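5-carboxymethyl-2-hydroxymuconate semialdehyde dehydrogenase (PDB 2D4E) probably catalyses the NAD-dependent oxidation of 5-carboxymethyl-2-hydroxymuconate semialdehyde to the corresponding acid, as an enzyme of the aldehyde dehydrogenase family. Local coordinates at residues A129-F134 against L178-I183; K429-K434 against E455-M460; E53-A58 against S201-T206; V334-D339 against G389-P394. All coordinates share one frame; numbering follows the deposited sequence.

Interaction 1 of 4, residues A129-F134 against L178-I183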
loop_
_atom_site.group_PDB
_atom_site.type_symbol
_atom_site.label_atom_id
_atom_site.label_comp_id
_atom_site.label_asym_id
_atom_site.label_seq_id
_atom_site.Cartn_x
_atom_site.Cartn_y
_atom_site.Cartn_z
ATOM N N ALA C 129 21.493 14.938 10.840
ATOM C CA ALA C 129 21.081 14.206 12.029
ATOM C C ALA C 129 19.678 13.650 11.765
ATOM O O ALA C 129 19.388 12.489 12.076
ATOM C CB ALA C 129 21.072 15.132 13.238
ATOM N N GLU C 130 18.819 14.481 11.180
ATOM C CA GLU C 130 17.451 14.074 10.858
ATOM C C GLU C 130 17.414 12.885 9.898
ATOM O O GLU C 130 16.498 12.063 9.960
ATOM C CB GLU C 130 16.669 15.241 10.245
ATOM C CG GLU C 130 15.274 14.859 9.745
ATOM C CD GLU C 130 14.461 16.057 9.258
ATOM O OE1 GLU C 130 14.992 16.864 8.459
ATOM O OE2 GLU C 130 13.286 16.186 9.670
ATOM N N ASN C 131 18.396 12.801 9.006
ATOM C CA ASN C 131 18.452 11.691 8.064
ATOM C C ASN C 131 18.514 10.373 8.842
ATOM O O ASN C 131 17.821 9.414 8.504
ATOM C CB ASN C 131 19.672 11.810 7.137
ATOM C CG ASN C 131 19.476 12.843 6.034
ATOM O OD1 ASN C 131 18.345 13.202 5.694
ATOM N ND2 ASN C 131 20.579 13.311 5.455
ATOM N N PHE C 132 19.333 10.333 9.886
ATOM C CA PHE C 132 19.455 9.124 10.698
ATOM C C PHE C 132 18.240 8.898 11.596
ATOM O O PHE C 132 17.762 7.774 11.732
ATOM C CB PHE C 132 20.730 9.166 11.549
ATOM C CG PHE C 132 21.985 8.912 10.765
ATOM C CD1 PHE C 132 22.727 9.968 10.247
ATOM C CD2 PHE C 132 22.399 7.606 10.507
ATOM C CE1 PHE C 132 23.866 9.729 9.476
ATOM C CE2 PHE C 132 23.533 7.355 9.740
ATOM C CZ PHE C 132 24.268 8.422 9.221
ATOM N N ALA C 133 17.738 9.966 12.204
ATOM C CA ALA C 133 16.576 9.849 13.073
ATOM C C ALA C 133 15.375 9.370 12.264
ATOM O O ALA C 133 14.544 8.592 12.752
ATOM C CB ALA C 133 16.268 11.194 13.726
ATOM N N PHE C 134 15.298 9.844 11.021
ATOM C CA PHE C 134 14.215 9.497 10.109
ATOM C C PHE C 134 14.224 8.015 9.731
ATOM O O PHE C 134 13.261 7.294 9.988
ATOM C CB PHE C 134 14.323 10.352 8.845
ATOM C CG PHE C 134 13.281 10.049 7.806
ATOM C CD1 PHE C 134 11.937 10.329 8.042
ATOM C CD2 PHE C 134 13.646 9.496 6.582
ATOM C CE1 PHE C 134 10.969 10.069 7.073
ATOM C CE2 PHE C 134 12.684 9.229 5.604
ATOM C CZ PHE C 134 11.341 9.517 5.852
ATOM N N LEU C 178 24.570 15.151 1.949
ATOM C CA LEU C 178 24.437 14.224 0.838
ATOM C C LEU C 178 24.983 12.819 1.083
ATOM O O LEU C 178 24.536 11.870 0.448
ATOM C CB LEU C 178 25.068 14.835 -0.410
ATOM C CG LEU C 178 24.435 16.182 -0.783
ATOM C CD1 LEU C 178 25.084 16.710 -2.039
ATOM C CD2 LEU C 178 22.934 16.023 -0.980
ATOM N N SER C 179 25.938 12.670 1.994
ATOM C CA SER C 179 26.472 11.340 2.262
ATOM C C SER C 179 25.560 10.616 3.248
ATOM O O SER C 179 25.261 9.440 3.064
ATOM C CB SER C 179 27.905 11.408 2.809
ATOM O OG SER C 179 27.953 12.008 4.094
ATOM N N THR C 180 25.106 11.323 4.280
ATOM C CA THR C 180 24.217 10.722 5.273
ATOM C C THR C 180 22.865 10.380 4.657
ATOM O O THR C 180 22.158 9.503 5.155
ATOM C CB THR C 180 23.993 11.648 6.495
ATOM O OG1 THR C 180 23.400 12.883 6.071
ATOM C CG2 THR C 180 25.319 11.923 7.194
ATOM N N TRP C 181 22.521 11.070 3.571
ATOM C CA TRP C 181 21.269 10.829 2.852
ATOM C C TRP C 181 21.236 9.380 2.336
ATOM O O TRP C 181 20.167 8.781 2.208
ATOM C CB TRP C 181 21.161 11.796 1.664
ATOM C CG TRP C 181 19.916 11.650 0.811
ATOM C CD1 TRP C 181 19.870 11.476 -0.547
ATOM C CD2 TRP C 181 18.552 11.699 1.253
ATOM N NE1 TRP C 181 18.568 11.416 -0.971
ATOM C CE2 TRP C 181 17.737 11.549 0.110
ATOM C CE3 TRP C 181 17.940 11.854 2.508
ATOM C CZ2 TRP C 181 16.338 11.550 0.180
ATOM C CZ3 TRP C 181 16.546 11.855 2.577
ATOM C CH2 TRP C 181 15.762 11.703 1.420
ATOM N N ARG C 182 22.408 8.824 2.047
ATOM C CA ARG C 182 22.507 7.456 1.533
ATOM C C ARG C 182 22.936 6.453 2.607
ATOM O O ARG C 182 22.475 5.304 2.631
ATOM C CB ARG C 182 23.514 7.409 0.385
ATOM C CG ARG C 182 23.309 8.489 -0.670
ATOM C CD ARG C 182 22.048 8.271 -1.496
ATOM N NE ARG C 182 22.207 8.897 -2.808
ATOM C CZ ARG C 182 21.698 8.417 -3.938
ATOM N NH1 ARG C 182 20.969 7.308 -3.925
ATOM N NH2 ARG C 182 21.917 9.053 -5.083
ATOM N N ILE C 183 23.829 6.896 3.486
ATOM C CA ILE C 183 24.333 6.058 4.560
ATOM C C ILE C 183 23.233 5.620 5.519
ATOM O O ILE C 183 23.150 4.451 5.889
ATOM C CB ILE C 183 25.418 6.799 5.367
ATOM C CG1 ILE C 183 26.603 7.140 4.451
ATOM C CG2 ILE C 183 25.855 5.945 6.555
ATOM C CD1 ILE C 183 27.588 8.124 5.068
#
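Two helices of the aldehyde dehydrogenase fold run side by side here: helix 118-136, and helix 175-188, which follows strand 166-169 of the parallel, Rossmann-type sheet. Over these segments the axes come within 8.7 Å and point the same way to within 8°. Asn131 spans the gap. Its CG lies anti to the carbonyl carbon, beside the backbone N, and the side chain crosses that of Thr180 at about a right angle. ND2 of Asn131 donates to OG1 of Thr180 at 2.9 Å, nearly straight (162°), with the oxygen in the amide plane. That hydroxyl occupies the crowded position between its own backbone N and carbonyl carbon, and it also bonds O of Leu176 one turn back, so this buried oxygen is gripped from two directions. The other end of the amide, OD1 of Asn131, takes a bond from Arg127 and lies at the indole edge, 3.5 Å from CE3 of Trp181, the two planes being 50° apart. The Trp181 side chain lies about 6 Å from the bound NAD, and Leu178 in the same segment touches it. Beside Thr180, the Phe132 ring, which also touches Leu92, Ile95 and Ile99 of helix 85-101, offers its edge to two methyl groups: CE1 of Phe132 is 3.5 Å from CG2 of Thr180, and CZ of Phe132 is 4.0 Å from CG2 of Ile183.

Interaction 2 of 4, residues K429-K434 against E455-M460; sequences KANDTK and ELEAGM
The side-chain amide of Asn431 lies stacked on the carboxylate of Glu457, their planes only 22° apart, while the two chains cross at about a right angle. Glu457 reaches this place extended beyond CG, its CG set over the amide, and OE1 of Glu457 ends 3.3 Å from CB of Asn431. The same carboxylate oxygen forms a salt bridge with Lys479, which would probably steady the stack. The amide itself bonds the backbone at two points. OD1 of Asn431 receives the amide N-H of Glu457 at 2.9 Å and 172°, the donor standing above the carbonyl plane; ND2 of Asn431 gives to O of Glu455 at 3.1 Å and 162°, with the acceptor close to the amide plane. The two bonds straddle Leu456, the first residue to leave helical geometry after helix 446-455. An alanine in place of Asn431 would lose both bonds and the stacked amide, and would probably loosen the chain where it leaves that helix. Next to the polar pair, CB of Ala430 packs at 3.6 Å on CD2 of Leu456. The contact thus joins the end of helix 423-431 to the link between helix 446-455 and strand 460-463; Leu456 also packs on strand 438-442 of the aldehyde dehydrogenase fold's mixed sheet, whose outermost strand here, 460-463, is continued in parallel by the second subunit.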
loop_
_atom_site.group_PDB
_atom_site.type_symbol
_atom_site.label_atom_id
_atom_site.label_comp_id
_atom_site.label_asym_id
_atom_site.label_seq_id
_atom_site.Cartn_x
_atom_site.Cartn_y
_atom_site.Cartn_z
ATOM N N LYS C 429 9.299 24.753 -23.517
ATOM C CA LYS C 429 10.645 25.205 -23.174
ATOM C C LYS C 429 11.118 24.593 -21.857
ATOM O O LYS C 429 12.292 24.249 -21.712
ATOM C CB LYS C 429 10.690 26.735 -23.074
ATOM C CG LYS C 429 10.517 27.450 -24.405
ATOM C CD LYS C 429 10.570 28.969 -24.258
ATOM C CE LYS C 429 10.495 29.631 -25.634
ATOM N NZ LYS C 429 10.450 31.120 -25.590
ATOM N N ALA C 430 10.207 24.460 -20.896
ATOM C CA ALA C 430 10.575 23.877 -19.607
ATOM C C ALA C 430 11.109 22.455 -19.806
ATOM O O ALA C 430 12.143 22.094 -19.250
ATOM C CB ALA C 430 9.365 23.861 -18.664
ATOM N N ASN C 431 10.410 21.662 -20.617
ATOM C CA ASN C 431 10.812 20.278 -20.866
ATOM C C ASN C 431 11.913 20.101 -21.894
ATOM O O ASN C 431 12.443 19.000 -22.048
ATOM C CB ASN C 431 9.615 19.434 -21.310
ATOM C CG ASN C 431 8.642 19.169 -20.189
ATOM O OD1 ASN C 431 8.986 19.302 -19.011
ATOM N ND2 ASN C 431 7.417 18.774 -20.543
ATOM N N ASP C 432 12.270 21.173 -22.592
ATOM C CA ASP C 432 13.289 21.070 -23.624
ATOM C C ASP C 432 14.751 21.152 -23.175
ATOM O O ASP C 432 15.466 22.081 -23.543
ATOM C CB ASP C 432 13.015 22.107 -24.722
ATOM C CG ASP C 432 13.801 21.832 -26.000
ATOM O OD1 ASP C 432 14.219 20.673 -26.217
ATOM O OD2 ASP C 432 13.988 22.779 -26.799
ATOM N N THR C 433 15.174 20.186 -22.358
ATOM C CA THR C 433 16.565 20.066 -21.906
ATOM C C THR C 433 16.768 18.580 -21.677
ATOM O O THR C 433 15.797 17.822 -21.623
ATOM C CB THR C 433 16.884 20.805 -20.570
ATOM O OG1 THR C 433 16.417 20.034 -19.454
ATOM C CG2 THR C 433 16.252 22.181 -20.552
ATOM N N LYS C 434 18.016 18.155 -21.548
ATOM C CA LYS C 434 18.294 16.742 -21.331
ATOM C C LYS C 434 18.125 16.367 -19.861
ATOM O O LYS C 434 18.263 15.197 -19.489
ATOM C CB LYS C 434 19.716 16.402 -21.790
ATOM C CG LYS C 434 20.812 17.097 -21.002
ATOM C CD LYS C 434 22.182 16.521 -21.354
ATOM C CE LYS C 434 23.271 17.079 -20.456
ATOM N NZ LYS C 434 24.551 16.331 -20.610
ATOM N N GLU C 455 2.383 17.571 -16.516
ATOM C CA GLU C 455 3.121 17.602 -17.782
ATOM C C GLU C 455 4.626 17.886 -17.695
ATOM O O GLU C 455 5.369 17.539 -18.608
ATOM C CB GLU C 455 2.484 18.628 -18.726
ATOM C CG GLU C 455 1.072 18.290 -19.171
ATOM C CD GLU C 455 1.021 17.062 -20.062
ATOM O OE1 GLU C 455 1.727 17.041 -21.091
ATOM O OE2 GLU C 455 0.275 16.117 -19.741
ATOM N N LEU C 456 5.077 18.521 -16.619
ATOM C CA LEU C 456 6.498 18.832 -16.468
ATOM C C LEU C 456 7.329 17.573 -16.201
ATOM O O LEU C 456 7.069 16.828 -15.251
ATOM C CB LEU C 456 6.692 19.847 -15.336
ATOM C CG LEU C 456 6.205 21.273 -15.632
ATOM C CD1 LEU C 456 6.097 22.061 -14.340
ATOM C CD2 LEU C 456 7.161 21.957 -16.595
ATOM N N GLU C 457 8.328 17.339 -17.047
ATOM C CA GLU C 457 9.180 16.165 -16.911
ATOM C C GLU C 457 10.245 16.427 -15.854
ATOM O O GLU C 457 11.326 16.961 -16.126
ATOM C CB GLU C 457 9.796 15.823 -18.273
ATOM C CG GLU C 457 8.737 15.801 -19.373
ATOM C CD GLU C 457 9.302 15.625 -20.770
ATOM O OE1 GLU C 457 10.366 16.203 -21.077
ATOM O OE2 GLU C 457 8.664 14.921 -21.575
ATOM N N ALA C 458 9.908 16.054 -14.629
ATOM C CA ALA C 458 10.786 16.246 -13.498
ATOM C C ALA C 458 10.371 15.284 -12.400
ATOM O O ALA C 458 9.219 14.856 -12.338
ATOM C CB ALA C 458 10.673 17.679 -13.003
ATOM N N GLY C 459 11.310 14.933 -11.534
ATOM C CA GLY C 459 10.973 14.043 -10.445
ATOM C C GLY C 459 10.199 14.798 -9.379
ATOM O O GLY C 459 9.387 14.209 -8.664
ATOM N N MET C 460 10.444 16.104 -9.282
ATOM C CA MET C 460 9.789 16.949 -8.280
ATOM C C MET C 460 9.260 18.269 -8.835
ATOM O O MET C 460 9.975 18.989 -9.526
ATOM C CB MET C 460 10.762 17.298 -7.145
ATOM C CG MET C 460 10.980 16.230 -6.088
ATOM S SD MET C 460 11.956 14.879 -6.698
ATOM C CE MET C 460 13.410 15.737 -7.267
#

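Interaction 3 of 4, residues E53-A58 against S201-T206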
loop_
_atom_site.group_PDB
_atom_site.type_symbol
_atom_site.label_atom_id
_atom_site.label_comp_id
_atom_site.label_asym_id
_atom_site.label_seq_id
_atom_site.Cartn_x
_atom_site.Cartn_y
_atom_site.Cartn_z
ATOM N N GLU C 53 44.002 28.716 0.345
ATOM C CA GLU C 53 45.146 28.275 1.138
ATOM C C GLU C 53 44.840 26.821 1.478
ATOM O O GLU C 53 43.676 26.419 1.508
ATOM C CB GLU C 53 45.240 29.050 2.452
ATOM C CG GLU C 53 45.226 30.558 2.341
ATOM C CD GLU C 53 46.586 31.146 2.045
ATOM O OE1 GLU C 53 46.812 32.320 2.425
ATOM O OE2 GLU C 53 47.422 30.445 1.429
ATOM N N VAL C 54 45.872 26.034 1.750
ATOM C CA VAL C 54 45.665 24.638 2.102
ATOM C C VAL C 54 45.101 24.534 3.521
ATOM O O VAL C 54 45.658 25.107 4.463
ATOM C CB VAL C 54 46.984 23.842 2.010
ATOM C CG1 VAL C 54 46.786 22.435 2.549
ATOM C CG2 VAL C 54 47.449 23.777 0.562
ATOM N N LEU C 55 43.987 23.819 3.661
ATOM C CA LEU C 55 43.338 23.619 4.957
ATOM C C LEU C 55 43.963 22.442 5.678
ATOM O O LEU C 55 44.108 22.439 6.905
ATOM C CB LEU C 55 41.848 23.321 4.778
ATOM C CG LEU C 55 40.833 24.454 4.674
ATOM C CD1 LEU C 55 39.462 23.859 4.367
ATOM C CD2 LEU C 55 40.789 25.235 5.983
ATOM N N GLY C 56 44.319 21.434 4.897
ATOM C CA GLY C 56 44.912 20.234 5.443
ATOM C C GLY C 56 45.045 19.215 4.334
ATOM O O GLY C 56 44.903 19.554 3.153
ATOM N N VAL C 57 45.314 17.968 4.699
ATOM C CA VAL C 57 45.476 16.920 3.707
ATOM C C VAL C 57 44.661 15.679 4.049
ATOM O O VAL C 57 44.308 15.453 5.203
ATOM C CB VAL C 57 46.975 16.529 3.566
ATOM C CG1 VAL C 57 47.806 17.767 3.241
ATOM C CG2 VAL C 57 47.477 15.886 4.853
ATOM N N ALA C 58 44.361 14.879 3.032
ATOM C CA ALA C 58 43.604 13.653 3.219
ATOM C C ALA C 58 44.344 12.517 2.525
ATOM O O ALA C 58 44.970 12.727 1.484
ATOM C CB ALA C 58 42.202 13.807 2.630
ATOM N N SER C 201 36.408 18.367 -0.790
ATOM C CA SER C 201 35.928 18.669 0.572
ATOM C C SER C 201 35.824 17.357 1.366
ATOM O O SER C 201 34.754 16.975 1.840
ATOM C CB SER C 201 34.557 19.353 0.509
ATOM O OG SER C 201 33.613 18.545 -0.177
ATOM N N PRO C 202 36.958 16.677 1.555
ATOM C CA PRO C 202 37.097 15.398 2.258
ATOM C C PRO C 202 36.983 15.353 3.777
ATOM O O PRO C 202 36.593 14.330 4.339
ATOM C CB PRO C 202 38.469 14.933 1.806
ATOM C CG PRO C 202 39.241 16.222 1.855
ATOM C CD PRO C 202 38.286 17.238 1.234
ATOM N N PHE C 203 37.321 16.451 4.440
ATOM C CA PHE C 203 37.332 16.500 5.902
ATOM C C PHE C 203 36.105 16.033 6.674
ATOM O O PHE C 203 36.222 15.215 7.588
ATOM C CB PHE C 203 37.723 17.908 6.347
ATOM C CG PHE C 203 39.049 18.346 5.814
ATOM C CD1 PHE C 203 39.208 19.607 5.255
ATOM C CD2 PHE C 203 40.128 17.468 5.811
ATOM C CE1 PHE C 203 40.427 19.986 4.694
ATOM C CE2 PHE C 203 41.346 17.839 5.252
ATOM C CZ PHE C 203 41.493 19.099 4.692
ATOM N N THR C 204 34.935 16.553 6.326
ATOM C CA THR C 204 33.708 16.184 7.016
ATOM C C THR C 204 33.456 14.667 7.066
ATOM O O THR C 204 32.919 14.160 8.048
ATOM C CB THR C 204 32.497 16.877 6.362
ATOM O OG1 THR C 204 32.689 18.298 6.397
ATOM C CG2 THR C 204 31.214 16.519 7.096
ATOM N N ALA C 205 33.839 13.951 6.013
ATOM C CA ALA C 205 33.632 12.506 5.967
ATOM C C ALA C 205 34.486 11.781 7.012
ATOM O O ALA C 205 34.012 10.865 7.681
ATOM C CB ALA C 205 33.940 11.976 4.564
ATOM N N THR C 206 35.743 12.180 7.151
ATOM C CA THR C 206 36.607 11.553 8.145
ATOM C C THR C 206 36.034 11.831 9.533
ATOM O O THR C 206 36.086 10.977 10.420
ATOM C CB THR C 206 38.050 12.092 8.052
ATOM O OG1 THR C 206 38.737 11.429 6.980
ATOM C CG2 THR C 206 38.797 11.865 9.362
#
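The ring of Phe203, on helix 203-214, sets its edge against the backbone of strand 53-59, the second arm of the antiparallel pair formed with strand 43-48. CZ of Phe203 reaches 3.6 Å from C of Gly56, and CE2 of Phe203 lies 3.8 Å from O of Val57, both backbone atoms close to the ring plane. On the neighbouring corner CE1 of Phe203 meets CB of Leu55 at 3.6 Å. Gly56 leaves room for this approach: a CB at that position would come within 3.3 Å of CZ of Phe203. Leu55 and Gly56 both bond through their backbones to Ser46 on strand 43-48, and Leu55 has a near-helical psi of -37°, which is consistent with a beta bulge that presents this piece of chain to the ring. Over one face of Phe203 stands CG of Pro202, 4.2 Å above the ring plane and offset toward the rim. An alanine in place of Phe203 would remove the ring that meets Leu55, Gly56 and Val57, and would probably leave the strand poorly packed against this helix. Further out lies the sodium site: strand 43-48 supplies Ser46 and Leu47, Trp200 directly precedes segment 201-206, and Asp113, the fourth residue, bonds the backbone N of Phe203 through OD2. The apolar seam closes where CB of Ala58 touches CG of Pro202 at 3.9 Å.

Interaction 4 of 4, residues V334-D339 against G389-P394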
loop_
_atom_site.group_PDB
_atom_site.type_symbol
_atom_site.label_atom_id
_atom_site.label_comp_id
_atom_site.label_asym_id
_atom_site.label_seq_id
_atom_site.Cartn_x
_atom_site.Cartn_y
_atom_site.Cartn_z
ATOM N N VAL C 334 27.902 39.685 -0.889
ATOM C CA VAL C 334 28.933 38.690 -1.161
ATOM C C VAL C 334 30.059 38.867 -0.149
ATOM O O VAL C 334 30.554 39.977 0.055
ATOM C CB VAL C 334 29.494 38.860 -2.598
ATOM C CG1 VAL C 334 30.556 37.806 -2.888
ATOM C CG2 VAL C 334 28.352 38.760 -3.611
ATOM N N GLY C 335 30.456 37.776 0.495
ATOM C CA GLY C 335 31.510 37.870 1.486
ATOM C C GLY C 335 31.971 36.537 2.040
ATOM O O GLY C 335 31.614 35.477 1.529
ATOM N N HIS C 336 32.763 36.605 3.105
ATOM C CA HIS C 336 33.319 35.426 3.748
ATOM C C HIS C 336 32.261 34.519 4.380
ATOM O O HIS C 336 31.282 34.989 4.963
ATOM C CB HIS C 336 34.344 35.866 4.803
ATOM C CG HIS C 336 35.219 34.756 5.292
ATOM N ND1 HIS C 336 34.751 33.732 6.086
ATOM C CD2 HIS C 336 36.529 34.492 5.069
ATOM C CE1 HIS C 336 35.734 32.884 6.332
ATOM N NE2 HIS C 336 36.822 33.322 5.726
ATOM N N PRO C 337 32.452 33.194 4.270
ATOM C CA PRO C 337 31.516 32.209 4.827
ATOM C C PRO C 337 31.272 32.370 6.327
ATOM O O PRO C 337 30.180 32.083 6.810
ATOM C CB PRO C 337 32.184 30.870 4.499
ATOM C CG PRO C 337 32.930 31.163 3.241
ATOM C CD PRO C 337 33.539 32.522 3.539
ATOM N N LEU C 338 32.289 32.820 7.054
ATOM C CA LEU C 338 32.183 33.001 8.500
ATOM C C LEU C 338 31.603 34.349 8.931
ATOM O O LEU C 338 31.468 34.616 10.126
ATOM C CB LEU C 338 33.556 32.798 9.147
ATOM C CG LEU C 338 34.149 31.395 8.953
ATOM C CD1 LEU C 338 35.579 31.338 9.496
ATOM C CD2 LEU C 338 33.274 30.377 9.662
ATOM N N ASP C 339 31.260 35.191 7.960
ATOM C CA ASP C 339 30.671 36.502 8.240
ATOM C C ASP C 339 29.142 36.383 8.244
ATOM O O ASP C 339 28.531 36.103 7.215
ATOM C CB ASP C 339 31.126 37.510 7.178
ATOM C CG ASP C 339 30.522 38.899 7.371
ATOM O OD1 ASP C 339 30.913 39.814 6.615
ATOM O OD2 ASP C 339 29.658 39.084 8.259
ATOM N N GLY C 389 40.014 34.546 -2.945
ATOM C CA GLY C 389 39.042 33.465 -2.920
ATOM C C GLY C 389 38.387 33.252 -4.272
ATOM O O GLY C 389 38.662 33.984 -5.220
ATOM N N ASN C 390 37.520 32.252 -4.369
ATOM C CA ASN C 390 36.838 31.958 -5.628
ATOM C C ASN C 390 35.444 32.590 -5.669
ATOM O O ASN C 390 34.450 31.902 -5.891
ATOM C CB ASN C 390 36.726 30.449 -5.793
ATOM C CG ASN C 390 38.040 29.748 -5.549
ATOM O OD1 ASN C 390 39.034 30.039 -6.206
ATOM N ND2 ASN C 390 38.054 28.819 -4.597
ATOM N N TYR C 391 35.381 33.905 -5.471
ATOM C CA TYR C 391 34.107 34.614 -5.457
ATOM C C TYR C 391 33.592 35.072 -6.816
ATOM O O TYR C 391 34.299 35.732 -7.583
ATOM C CB TYR C 391 34.189 35.830 -4.530
ATOM C CG TYR C 391 34.473 35.501 -3.077
ATOM C CD1 TYR C 391 35.787 35.360 -2.609
ATOM C CD2 TYR C 391 33.432 35.338 -2.169
ATOM C CE1 TYR C 391 36.048 35.065 -1.265
ATOM C CE2 TYR C 391 33.682 35.045 -0.829
ATOM C CZ TYR C 391 34.986 34.910 -0.382
ATOM O OH TYR C 391 35.214 34.604 0.944
ATOM N N LEU C 392 32.344 34.719 -7.100
ATOM C CA LEU C 392 31.708 35.109 -8.347
ATOM C C LEU C 392 30.490 35.950 -7.998
ATOM O O LEU C 392 29.755 35.634 -7.062
ATOM C CB LEU C 392 31.254 33.885 -9.148
ATOM C CG LEU C 392 30.610 34.261 -10.493
ATOM C CD1 LEU C 392 31.694 34.749 -11.456
ATOM C CD2 LEU C 392 29.873 33.072 -11.082
ATOM N N LEU C 393 30.288 37.029 -8.740
ATOM C CA LEU C 393 29.140 37.888 -8.503
ATOM C C LEU C 393 27.869 37.193 -8.988
ATOM O O LEU C 393 27.875 36.511 -10.018
ATOM C CB LEU C 393 29.302 39.213 -9.248
ATOM C CG LEU C 393 30.379 40.203 -8.810
ATOM C CD1 LEU C 393 30.507 41.291 -9.869
ATOM C CD2 LEU C 393 30.013 40.807 -7.458
ATOM N N PRO C 394 26.768 37.324 -8.230
ATOM C CA PRO C 394 25.529 36.688 -8.681
ATOM C C PRO C 394 25.309 37.224 -10.100
ATOM O O PRO C 394 25.417 38.428 -10.340
ATOM C CB PRO C 394 24.515 37.199 -7.671
ATOM C CG PRO C 394 25.323 37.188 -6.396
ATOM C CD PRO C 394 26.641 37.801 -6.835
#
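Tyr391 leaves its backbone with CB directed at the loop 334-339 and CG anti to the carbonyl carbon (chi1 -62°), so that the ring extends along that loop's backbone. Its first contact is at CD2 of Tyr391, 3.9 Å from CG1 of Val334, the two side chains sliding past each other in opposite directions. One atom further, CE2 of Tyr391 comes to 3.2 Å from O of Gly335, which lies at the ring edge near its plane. At the tip, OH of Tyr391 rests 3.5 Å from CA of His336 and 3.7 Å from CD of Pro337. The remaining branch of Val334 turns to another partner: CG2 of Val334 meets CD of Pro394 tip to tip at 3.8 Å. The chain beyond the tyrosine tip is held by its own bonds. ND1 of His336 accepts the N-H of Leu338 at 2.8 Å, the donor in the imidazole plane and the bond fairly straight (166°), while CD of Pro337 sits over one face of the same ring; Asp339 N bonds O of His336 at 3.0 Å. Tyr391 packs further on Leu386 and Pro346, and Leu392 reaches helix 350-365. This is loop-to-loop packing in which a type I beta turn, His336 to Asp339, follows helix 315-331 and meets the segment leading into strand 395-398 of the mixed sheet.

Interaction 1 lies nearest the cofactor, holding Leu178 of the NAD pocket, and is nested in the chain loop closed by interaction 3. Their centres are 21 Å apart, and helix 203-214 joins them, since its Leu208 packs on Thr180 and Ile183. Interaction 3 borders the sodium site, with the Leu55 side chain about 5 Å from the ion; Pro337 of interaction 4 is about 11 Å from a sodium ion. Helix 103-114 touches both, through Asp113 and Cys111, and their nearest atoms are about 8 Å apart. Interaction 2 stands apart at the subunit interface, its centre 37 Å from that of interaction 3, across the chain's centre.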